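Local coordinates for protein Emp47p (form2) (Saccharomyces cerevisiae, PDB 2A6Z) that acts as a calcium-independent, carbohydrate-binding cargo receptor that takes part in glycoprotein secretion and is required for Emp46p to leave the endoplasmic reticulum, at residues A[9-13]-A[24-28]; A[53-59]-A[189-195]; A[74-79]-A[203-209]. All coordinates share one frame; numbering follows the deposited sequence. Where two conformers were deposited one is given.

Contact 1 (A[9-13]-A[24-28]); sequences SDYSL and NNWQT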
loop_
_atom_site.group_PDB
_atom_site.type_symbol
_atom_site.label_atom_id
_atom_site.label_comp_id
_atom_site.label_asym_id
_atom_site.label_seq_id
_atom_site.Cartn_x
_atom_site.Cartn_y
_atom_site.Cartn_z
ATOM N N SER A 9 -11.763 8.586 -11.118
ATOM C CA SER A 9 -12.637 7.500 -10.674
ATOM C C SER A 9 -12.104 6.171 -11.116
ATOM O O SER A 9 -12.288 5.189 -10.377
ATOM C CB SER A 9 -13.990 7.837 -11.319
ATOM O OG SER A 9 -14.810 6.732 -11.131
ATOM N N ASP A 10 -11.508 6.100 -12.293
ATOM C CA ASP A 10 -11.070 4.830 -12.825
ATOM C C ASP A 10 -10.059 4.135 -11.950
ATOM O O ASP A 10 -9.959 2.877 -11.957
ATOM C CB ASP A 10 -10.420 5.019 -14.222
ATOM C CG ASP A 10 -11.479 5.438 -15.246
ATOM O OD1 ASP A 10 -12.695 5.293 -15.026
ATOM O OD2 ASP A 10 -11.012 5.920 -16.269
ATOM N N TYR A 11 -9.276 4.910 -11.169
ATOM C CA TYR A 11 -8.202 4.339 -10.333
ATOM C C TYR A 11 -8.489 4.485 -8.862
ATOM O O TYR A 11 -7.581 4.355 -8.041
ATOM C CB TYR A 11 -6.854 4.954 -10.752
ATOM C CG TYR A 11 -6.497 4.575 -12.161
ATOM C CD1 TYR A 11 -6.091 3.319 -12.515
ATOM C CD2 TYR A 11 -6.669 5.473 -13.207
ATOM C CE1 TYR A 11 -5.789 2.945 -13.780
ATOM C CE2 TYR A 11 -6.359 5.116 -14.524
ATOM C CZ TYR A 11 -5.911 3.861 -14.810
ATOM O OH TYR A 11 -5.632 3.475 -16.111
ATOM N N SER A 12 -9.733 4.771 -8.484
ATOM C CA SER A 12 -10.150 4.968 -7.127
ATOM C C SER A 12 -11.040 3.832 -6.633
ATOM O O SER A 12 -11.643 3.099 -7.401
ATOM C CB SER A 12 -10.849 6.323 -6.901
ATOM O OG SER A 12 -9.976 7.387 -7.220
ATOM N N LEU A 13 -11.096 3.728 -5.313
ATOM C CA LEU A 13 -11.921 2.795 -4.553
ATOM C C LEU A 13 -12.806 3.656 -3.662
ATOM O O LEU A 13 -12.394 4.062 -2.534
ATOM C CB LEU A 13 -11.049 1.871 -3.703
ATOM C CG LEU A 13 -11.798 0.834 -2.898
ATOM C CD1 LEU A 13 -12.354 -0.257 -3.768
ATOM C CD2 LEU A 13 -10.819 0.294 -1.827
ATOM N N ASN A 24 -16.146 -2.849 -9.535
ATOM C CA ASN A 24 -15.762 -3.646 -10.684
ATOM C C ASN A 24 -14.388 -3.328 -11.230
ATOM O O ASN A 24 -13.848 -4.125 -11.963
ATOM C CB ASN A 24 -16.834 -3.470 -11.787
ATOM C CG ASN A 24 -16.255 -3.427 -13.186
ATOM O OD1 ASN A 24 -16.243 -4.455 -13.895
ATOM N ND2 ASN A 24 -15.777 -2.266 -13.654
ATOM N N ASN A 25 -13.800 -2.171 -10.853
ATOM C CA ASN A 25 -12.460 -1.847 -11.313
ATOM C C ASN A 25 -11.357 -2.447 -10.410
ATOM O O ASN A 25 -10.185 -2.259 -10.749
ATOM C CB ASN A 25 -12.297 -0.329 -11.442
ATOM C CG ASN A 25 -12.569 0.526 -10.228
ATOM O OD1 ASN A 25 -13.469 0.207 -9.403
ATOM N ND2 ASN A 25 -11.812 1.619 -10.092
ATOM N N TRP A 26 -11.735 -3.169 -9.381
ATOM C CA TRP A 26 -10.778 -3.794 -8.449
ATOM C C TRP A 26 -10.977 -5.284 -8.399
ATOM O O TRP A 26 -12.086 -5.828 -8.634
ATOM C CB TRP A 26 -10.992 -3.268 -7.012
ATOM C CG TRP A 26 -10.573 -1.828 -6.877
ATOM C CD1 TRP A 26 -11.324 -0.726 -7.205
ATOM C CD2 TRP A 26 -9.317 -1.313 -6.400
ATOM N NE1 TRP A 26 -10.617 0.441 -6.963
ATOM C CE2 TRP A 26 -9.373 0.106 -6.459
ATOM C CE3 TRP A 26 -8.162 -1.914 -5.929
ATOM C CZ2 TRP A 26 -8.311 0.902 -6.058
ATOM C CZ3 TRP A 26 -7.092 -1.127 -5.520
ATOM C CH2 TRP A 26 -7.163 0.276 -5.593
ATOM N N GLN A 27 -9.887 -5.999 -8.021
ATOM C CA GLN A 27 -9.928 -7.448 -7.882
ATOM C C GLN A 27 -9.325 -7.832 -6.532
ATOM O O GLN A 27 -8.177 -7.503 -6.228
ATOM C CB GLN A 27 -9.135 -8.083 -9.045
ATOM C CG GLN A 27 -9.126 -9.647 -8.961
ATOM C CD GLN A 27 -10.516 -10.166 -9.132
ATOM O OE1 GLN A 27 -11.117 -9.896 -10.165
ATOM N NE2 GLN A 27 -10.992 -10.883 -8.117
ATOM N N THR A 28 -10.071 -8.554 -5.711
ATOM C CA THR A 28 -9.546 -9.171 -4.507
ATOM C C THR A 28 -8.826 -10.455 -4.848
ATOM O O THR A 28 -9.133 -11.130 -5.850
ATOM C CB THR A 28 -10.641 -9.460 -3.477
ATOM O OG1 THR A 28 -11.713 -10.210 -4.128
ATOM C CG2 THR A 28 -11.274 -8.223 -2.879
#
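Ser-9 and Asp-10 both bring a backbone carbonyl near the side-chain amide of Asn-25, but the two oxygens serve different ends. Ser-9 O accepts the backbone N-H of Ser-12, closing residues 9-12 into a turn, and makes no hydrogen bond to the amide. Asp-10 O takes a hydrogen bond from Asn-25 ND2 at 2.9 Å; it lies in the amide plane of Asn-25, whereas the donor stands 68° above the carbonyl plane, so no lone pair is addressed directly. Tyr-11 contributes a looser approach, 4.0 Å from its O to Trp-26 CZ2, and its hydroxyl is held by Gly-56 O.

Ser-12 O is gripped twice. Asn-25 ND2 reaches it at 3.1 Å with a modest tilt from the carbonyl plane, and Trp-26 NE1 donates to it at 2.9 Å along an almost straight line (178°), the oxygen lying at the indole edge in the ring plane. Two carbonyls two residues apart thus use ND2, which should fix the rotation of the amide. Having CG between the backbone N and the carbonyl carbon (chi1 56°) swings that amide toward the turn.

Leu-13 crosses the indole at about a right angle and packs on its face: CD1 sits 3.7 Å from the centroid of the five-membered ring of Trp-26, a CH-pi contact close to the ring normal, while Leu-13 CB lies 3.6 Å from Trp-26 NE1, nearer the rim.

Trp-26 opens the edge strand 26-30, whose neighbour 48-58 supplies Leu-51 and Leu-53 to its side chain. Leu-13 bonds through its backbone to Met-216 of strand 210-220 and packs on Ile-213, so this N-terminal loop joins the edge strand 26-30 of one sheet to the inner strand 210-220 of the other.

Contact 2 (A[53-59]-A[189-195]); sequences LKQGFDL and PSGSYRI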
loop_
_atom_site.group_PDB
_atom_site.type_symbol
_atom_site.label_atom_id
_atom_site.label_comp_id
_atom_site.label_asym_id
_atom_site.label_seq_id
_atom_site.Cartn_x
_atom_site.Cartn_y
_atom_site.Cartn_z
ATOM N N LEU A 53 -6.036 -2.887 -8.592
ATOM C CA LEU A 53 -6.789 -2.386 -9.742
ATOM C C LEU A 53 -6.645 -3.374 -10.902
ATOM O O LEU A 53 -5.565 -3.893 -11.181
ATOM C CB LEU A 53 -6.303 -0.981 -10.131
ATOM C CG LEU A 53 -6.943 0.080 -9.200
ATOM C CD1 LEU A 53 -6.047 1.291 -9.019
ATOM C CD2 LEU A 53 -8.310 0.500 -9.725
ATOM N N LYS A 54 -7.796 -3.592 -11.605
ATOM C CA LYS A 54 -7.745 -4.469 -12.773
ATOM C C LYS A 54 -7.001 -3.920 -13.976
ATOM O O LYS A 54 -6.481 -4.711 -14.787
ATOM C CB LYS A 54 -9.193 -4.783 -13.196
ATOM C CG LYS A 54 -9.889 -5.714 -12.243
ATOM C CD LYS A 54 -11.285 -5.999 -12.781
ATOM C CE LYS A 54 -12.176 -6.785 -11.845
ATOM N NZ LYS A 54 -13.549 -6.893 -12.503
ATOM N N GLN A 55 -6.947 -2.603 -14.135
ATOM C CA GLN A 55 -6.284 -1.966 -15.280
ATOM C C GLN A 55 -5.034 -1.263 -14.808
ATOM O O GLN A 55 -4.991 -0.645 -13.709
ATOM C CB GLN A 55 -7.254 -1.021 -15.951
ATOM C CG GLN A 55 -8.567 -1.613 -16.439
ATOM C CD GLN A 55 -8.648 -2.948 -17.117
ATOM O OE1 GLN A 55 -9.476 -3.870 -16.872
ATOM N NE2 GLN A 55 -7.758 -3.178 -18.075
ATOM N N GLY A 56 -4.026 -1.285 -15.690
ATOM C CA GLY A 56 -2.838 -0.520 -15.385
ATOM C C GLY A 56 -3.076 0.980 -15.524
ATOM O O GLY A 56 -3.972 1.384 -16.214
ATOM N N PHE A 57 -2.190 1.738 -14.866
ATOM C CA PHE A 57 -2.139 3.185 -14.904
ATOM C C PHE A 57 -0.928 3.579 -15.731
ATOM O O PHE A 57 0.203 3.193 -15.413
ATOM C CB PHE A 57 -2.063 3.726 -13.468
ATOM C CG PHE A 57 -1.635 5.188 -13.400
ATOM C CD1 PHE A 57 -2.413 6.226 -13.846
ATOM C CD2 PHE A 57 -0.356 5.513 -12.913
ATOM C CE1 PHE A 57 -1.953 7.552 -13.776
ATOM C CE2 PHE A 57 0.097 6.810 -12.789
ATOM C CZ PHE A 57 -0.691 7.825 -13.252
ATOM N N ASP A 58 -1.168 4.358 -16.795
ATOM C CA ASP A 58 -0.098 4.802 -17.648
ATOM C C ASP A 58 0.508 6.070 -17.072
ATOM O O ASP A 58 -0.073 7.165 -17.090
ATOM C CB ASP A 58 -0.695 5.110 -19.027
ATOM C CG ASP A 58 0.326 5.449 -20.072
ATOM O OD1 ASP A 58 -0.131 6.035 -21.052
ATOM O OD2 ASP A 58 1.525 5.133 -19.894
ATOM N N LEU A 59 1.753 5.972 -16.535
ATOM C CA LEU A 59 2.379 7.094 -15.843
ATOM C C LEU A 59 2.935 8.089 -16.867
ATOM O O LEU A 59 3.954 7.829 -17.528
ATOM C CB LEU A 59 3.453 6.591 -14.901
ATOM C CG LEU A 59 4.254 7.734 -14.229
ATOM C CD1 LEU A 59 3.376 8.573 -13.302
ATOM C CD2 LEU A 59 5.450 7.165 -13.471
ATOM N N PRO A 189 10.267 5.701 -14.426
ATOM C CA PRO A 189 10.119 5.722 -15.892
ATOM C C PRO A 189 8.672 5.461 -16.274
ATOM O O PRO A 189 7.828 4.953 -15.532
ATOM C CB PRO A 189 11.006 4.555 -16.348
ATOM C CG PRO A 189 10.856 3.577 -15.185
ATOM C CD PRO A 189 10.807 4.415 -13.940
ATOM N N SER A 190 8.352 5.818 -17.521
ATOM C CA SER A 190 7.008 5.682 -18.022
ATOM C C SER A 190 6.657 4.215 -18.262
ATOM O O SER A 190 7.519 3.367 -18.444
ATOM C CB SER A 190 6.852 6.513 -19.319
ATOM O OG SER A 190 5.478 6.670 -19.583
ATOM N N GLY A 191 5.403 3.942 -18.268
ATOM C CA GLY A 191 4.897 2.601 -18.533
ATOM C C GLY A 191 3.636 2.381 -17.735
ATOM O O GLY A 191 3.053 3.277 -17.132
ATOM N N SER A 192 3.178 1.126 -17.769
ATOM C CA SER A 192 1.967 0.772 -17.123
ATOM C C SER A 192 2.214 0.252 -15.708
ATOM O O SER A 192 2.915 -0.768 -15.551
ATOM C CB SER A 192 1.259 -0.357 -17.946
ATOM O OG SER A 192 -0.042 -0.546 -17.431
ATOM N N TYR A 193 1.655 0.967 -14.730
ATOM C CA TYR A 193 1.853 0.620 -13.342
ATOM C C TYR A 193 0.637 0.007 -12.704
ATOM O O TYR A 193 -0.518 0.390 -12.970
ATOM C CB TYR A 193 2.253 1.875 -12.511
ATOM C CG TYR A 193 3.650 2.321 -12.787
ATOM C CD1 TYR A 193 4.046 3.026 -13.925
ATOM C CD2 TYR A 193 4.647 2.035 -11.825
ATOM C CE1 TYR A 193 5.359 3.389 -14.103
ATOM C CE2 TYR A 193 5.940 2.414 -12.005
ATOM C CZ TYR A 193 6.340 3.118 -13.124
ATOM O OH TYR A 193 7.631 3.482 -13.315
ATOM N N ARG A 194 0.928 -0.959 -11.852
ATOM C CA ARG A 194 -0.065 -1.664 -11.073
ATOM C C ARG A 194 -0.101 -1.070 -9.663
ATOM O O ARG A 194 0.933 -0.805 -9.077
ATOM C CB ARG A 194 0.241 -3.169 -11.017
ATOM C CG ARG A 194 0.565 -3.794 -12.350
ATOM C CD ARG A 194 -0.411 -3.479 -13.473
ATOM N NE ARG A 194 -1.784 -3.849 -13.146
ATOM C CZ ARG A 194 -2.645 -4.292 -14.054
ATOM N NH1 ARG A 194 -2.355 -4.449 -15.327
ATOM N NH2 ARG A 194 -3.874 -4.592 -13.634
ATOM N N ILE A 195 -1.325 -0.861 -9.155
ATOM C CA ILE A 195 -1.603 -0.178 -7.898
ATOM C C ILE A 195 -2.455 -1.105 -7.079
ATOM O O ILE A 195 -3.493 -1.614 -7.560
ATOM C CB ILE A 195 -2.344 1.157 -8.190
ATOM C CG1 ILE A 195 -1.421 2.123 -8.931
ATOM C CG2 ILE A 195 -2.918 1.742 -6.910
ATOM C CD1 ILE A 195 -2.184 3.242 -9.621
HETATM O O HOH W 1 -3.147 -2.698 -10.912
HETATM O O HOH W 2 -4.394 -5.609 -16.975
HETATM O O HOH W 3 -3.167 -0.021 -11.757
#
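Arg-194 meets the backbone of residues 53-56 by doubling back: bends at chi2 (-49°) and chi3 (-56°) return a side chain that sets out away from it. Arg-194 NH2 then donates to Leu-53 O at 3.1 Å and, weakly, to Lys-54 O at 2.9 Å. Both oxygens lie at the guanidinium edge, while Gln-55 C and Gly-56 N lie over one face. One water accepts from Arg-194 NE and donates to Leu-53 O; another links Arg-194 NH1 to Lys-54 O. Carbonyls and water therefore engage all three nitrogens of this buried group.

Phe-57 and Tyr-193 form an antiparallel hydrogen-bonded pair, Phe-57 N to Tyr-193 O 2.9 Å and Tyr-193 N to Phe-57 O 2.7 Å. Tyr-193 CG, anti to its carbonyl carbon (chi1 -73°), directs the ring to Leu-59, whose CB is 3.7 Å from Tyr-193 CD1. Tyr-193 OH donates to Pro-189 O on a lone pair. Leu-53 CD1 lies 3.8 Å from Ile-195 CB, and Ile-195 CD1 touches Phe-57 CB at 3.9 Å.

Strand 192-200 runs between 48-58 and 81-88 in one sheet, and Phe-57 and Ile-195 pack on Phe-218 of the other, as in the legume-lectin type of beta sandwich.

Contact 3 (A[74-79]-A[203-209]); sequences YSGQTD and AVNNNAE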
loop_
_atom_site.group_PDB
_atom_site.type_symbol
_atom_site.label_atom_id
_atom_site.label_comp_id
_atom_site.label_asym_id
_atom_site.label_seq_id
_atom_site.Cartn_x
_atom_site.Cartn_y
_atom_site.Cartn_z
ATOM N N TYR A 74 -5.180 -6.769 17.310
ATOM C CA TYR A 74 -3.970 -7.324 17.881
ATOM C C TYR A 74 -2.947 -6.194 18.157
ATOM O O TYR A 74 -2.735 -5.311 17.355
ATOM C CB TYR A 74 -3.287 -8.311 16.923
ATOM C CG TYR A 74 -2.102 -8.984 17.551
ATOM C CD1 TYR A 74 -2.294 -9.950 18.537
ATOM C CD2 TYR A 74 -0.798 -8.654 17.206
ATOM C CE1 TYR A 74 -1.245 -10.578 19.139
ATOM C CE2 TYR A 74 0.263 -9.305 17.841
ATOM C CZ TYR A 74 0.043 -10.256 18.797
ATOM O OH TYR A 74 1.113 -10.873 19.387
ATOM N N SER A 75 -2.322 -6.293 19.321
ATOM C CA SER A 75 -1.188 -5.405 19.644
ATOM C C SER A 75 -0.016 -6.297 20.044
ATOM O O SER A 75 -0.145 -7.132 20.918
ATOM C CB SER A 75 -1.535 -4.582 20.887
ATOM O OG SER A 75 -0.447 -3.792 21.296
ATOM N N GLY A 76 1.103 -6.084 19.379
ATOM C CA GLY A 76 2.333 -6.830 19.667
ATOM C C GLY A 76 3.147 -6.965 18.367
ATOM O O GLY A 76 2.716 -6.859 17.258
ATOM N N GLN A 77 4.437 -7.100 18.515
ATOM C CA GLN A 77 5.294 -7.309 17.345
ATOM C C GLN A 77 4.978 -8.583 16.632
ATOM O O GLN A 77 4.795 -9.642 17.224
ATOM C CB GLN A 77 6.756 -7.279 17.816
ATOM C CG GLN A 77 7.636 -7.308 16.514
ATOM C CD GLN A 77 9.067 -7.095 17.126
ATOM O OE1 GLN A 77 10.068 -7.114 16.489
ATOM N NE2 GLN A 77 9.002 -6.809 18.448
ATOM N N THR A 78 4.886 -8.579 15.329
ATOM C CA THR A 78 4.613 -9.801 14.548
ATOM C C THR A 78 5.455 -9.667 13.322
ATOM O O THR A 78 6.021 -8.590 13.050
ATOM C CB THR A 78 3.142 -9.900 14.097
ATOM O OG1 THR A 78 2.934 -9.094 12.991
ATOM C CG2 THR A 78 2.224 -9.744 15.270
ATOM N N ASP A 79 5.543 -10.729 12.506
ATOM C CA ASP A 79 6.178 -10.680 11.218
ATOM C C ASP A 79 5.182 -10.413 10.074
ATOM O O ASP A 79 5.526 -10.537 8.910
ATOM C CB ASP A 79 7.055 -11.920 10.987
ATOM C CG ASP A 79 6.242 -13.210 10.932
ATOM O OD1 ASP A 79 5.061 -13.217 10.711
ATOM O OD2 ASP A 79 6.864 -14.296 11.168
ATOM N N ALA A 203 2.076 -15.973 11.749
ATOM C CA ALA A 203 1.732 -16.956 12.774
ATOM C C ALA A 203 2.253 -16.566 14.166
ATOM O O ALA A 203 2.045 -17.337 15.098
ATOM C CB ALA A 203 2.293 -18.318 12.418
ATOM N N VAL A 204 2.886 -15.402 14.331
ATOM C CA VAL A 204 3.395 -15.057 15.657
ATOM C C VAL A 204 2.236 -14.957 16.662
ATOM O O VAL A 204 1.267 -14.238 16.417
ATOM C CB VAL A 204 4.198 -13.768 15.601
ATOM C CG1 VAL A 204 4.605 -13.350 17.004
ATOM C CG2 VAL A 204 5.481 -14.005 14.787
ATOM N N ASN A 205 2.406 -15.656 17.788
ATOM C CA ASN A 205 1.431 -15.691 18.849
ATOM C C ASN A 205 0.045 -16.069 18.367
ATOM O O ASN A 205 -0.902 -15.693 19.045
ATOM C CB ASN A 205 1.436 -14.340 19.554
ATOM C CG ASN A 205 2.627 -14.054 20.410
ATOM O OD1 ASN A 205 3.180 -15.034 20.964
ATOM N ND2 ASN A 205 3.021 -12.785 20.536
ATOM N N ASN A 206 -0.125 -16.787 17.282
ATOM C CA ASN A 206 -1.460 -17.083 16.730
ATOM C C ASN A 206 -2.296 -15.822 16.647
ATOM O O ASN A 206 -3.510 -15.774 16.862
ATOM C CB ASN A 206 -2.156 -18.166 17.582
ATOM C CG ASN A 206 -1.719 -19.579 17.212
ATOM O OD1 ASN A 206 -1.109 -19.904 16.181
ATOM N ND2 ASN A 206 -2.053 -20.396 18.180
ATOM N N ASN A 207 -1.622 -14.683 16.316
ATOM C CA ASN A 207 -2.347 -13.421 16.231
ATOM C C ASN A 207 -3.369 -13.469 15.096
ATOM O O ASN A 207 -3.245 -14.175 14.107
ATOM C CB ASN A 207 -1.374 -12.207 15.988
ATOM C CG ASN A 207 -0.940 -12.110 14.534
ATOM O OD1 ASN A 207 -1.594 -11.376 13.777
ATOM N ND2 ASN A 207 0.124 -12.779 14.125
ATOM N N ALA A 208 -4.384 -12.609 15.255
ATOM C CA ALA A 208 -5.403 -12.396 14.247
ATOM C C ALA A 208 -5.467 -10.930 13.830
ATOM O O ALA A 208 -6.553 -10.348 13.693
ATOM C CB ALA A 208 -6.800 -12.863 14.732
ATOM N N GLU A 209 -4.300 -10.284 13.705
ATOM C CA GLU A 209 -4.330 -8.887 13.276
ATOM C C GLU A 209 -5.081 -8.773 11.966
ATOM O O GLU A 209 -4.843 -9.525 11.013
ATOM C CB GLU A 209 -2.854 -8.421 13.086
ATOM C CG GLU A 209 -2.786 -6.894 12.837
ATOM C CD GLU A 209 -1.393 -6.282 13.020
ATOM O OE1 GLU A 209 -0.393 -7.054 13.164
ATOM O OE2 GLU A 209 -1.295 -5.039 12.971
HETATM O O HOH W 4 0.356 -9.433 12.184
HETATM O O HOH W 5 3.238 -13.040 12.566
HETATM O O HOH W 6 4.915 -16.128 11.212
#
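Asn-207 sets its CB over the face of the Tyr-74 ring, where two loops meet at an end of the lectin sandwich. Asn-207 also shapes an Asx turn, its OD1 accepting from Glu-209 N; separately, Asn-207 N and ND2 both donate to Val-204 O.

The aromatic contact is a CH-pi one: Asn-207 CB stands 3.4 Å from the Tyr-74 ring centroid, 7° off the normal. With CG anti to the backbone N (chi1 -175°), the Tyr-74 ring extends under this CB, and Tyr-74 CB touches Glu-209 CB at 3.9 Å.

One direct hydrogen bond spans the loops, Asn-205 ND2 to Tyr-74 OH, 2.9 Å and 163°, with the oxygen in the amide plane.

Van der Waals contacts are lighter: Val-204 CB faces Thr-78 CA, with CG1 3.7 Å from Gln-77 O and CG2 3.9 Å from Asp-79 OD2.

In legume-type lectins the loops at this end surround the sugar site, which these segments probably flank; Thr-78 N and Gly-76 O bond Asn-114 of another such loop.

Water completes the joint: Asp-79 OD1 receives at 2.6 Å from a water that accepts from Val-204 N, and Asp-79 OD2 at 2.7 Å from one that accepts from Ala-203 N.

In the fold
Contacts 1 and 2 adjoin, with centres 13 Å apart, and share one sheet in which strands 26-30 and 48-58 are neighbours: Asn-25 O lies 2.9 Å from Lys-54 N. Contact 3 sits some 33 Å from contact 2, centre to centre, on the opposite side of the chain's middle. All three mix buried and exposed residues, but contact 3 is the most peripheral, its centre about 20 Å from the chain's centre against 14 and 15 Å for contacts 1 and 2. Contact 2 includes strand pairing with regular backbone bonds and an apolar inner face. Contact 1 anchors a loop to an edge strand through side-chain donors on backbone carbonyls. Contact 3, between loops alone, depends on a CH-pi contact, one side-chain bond and bridging water.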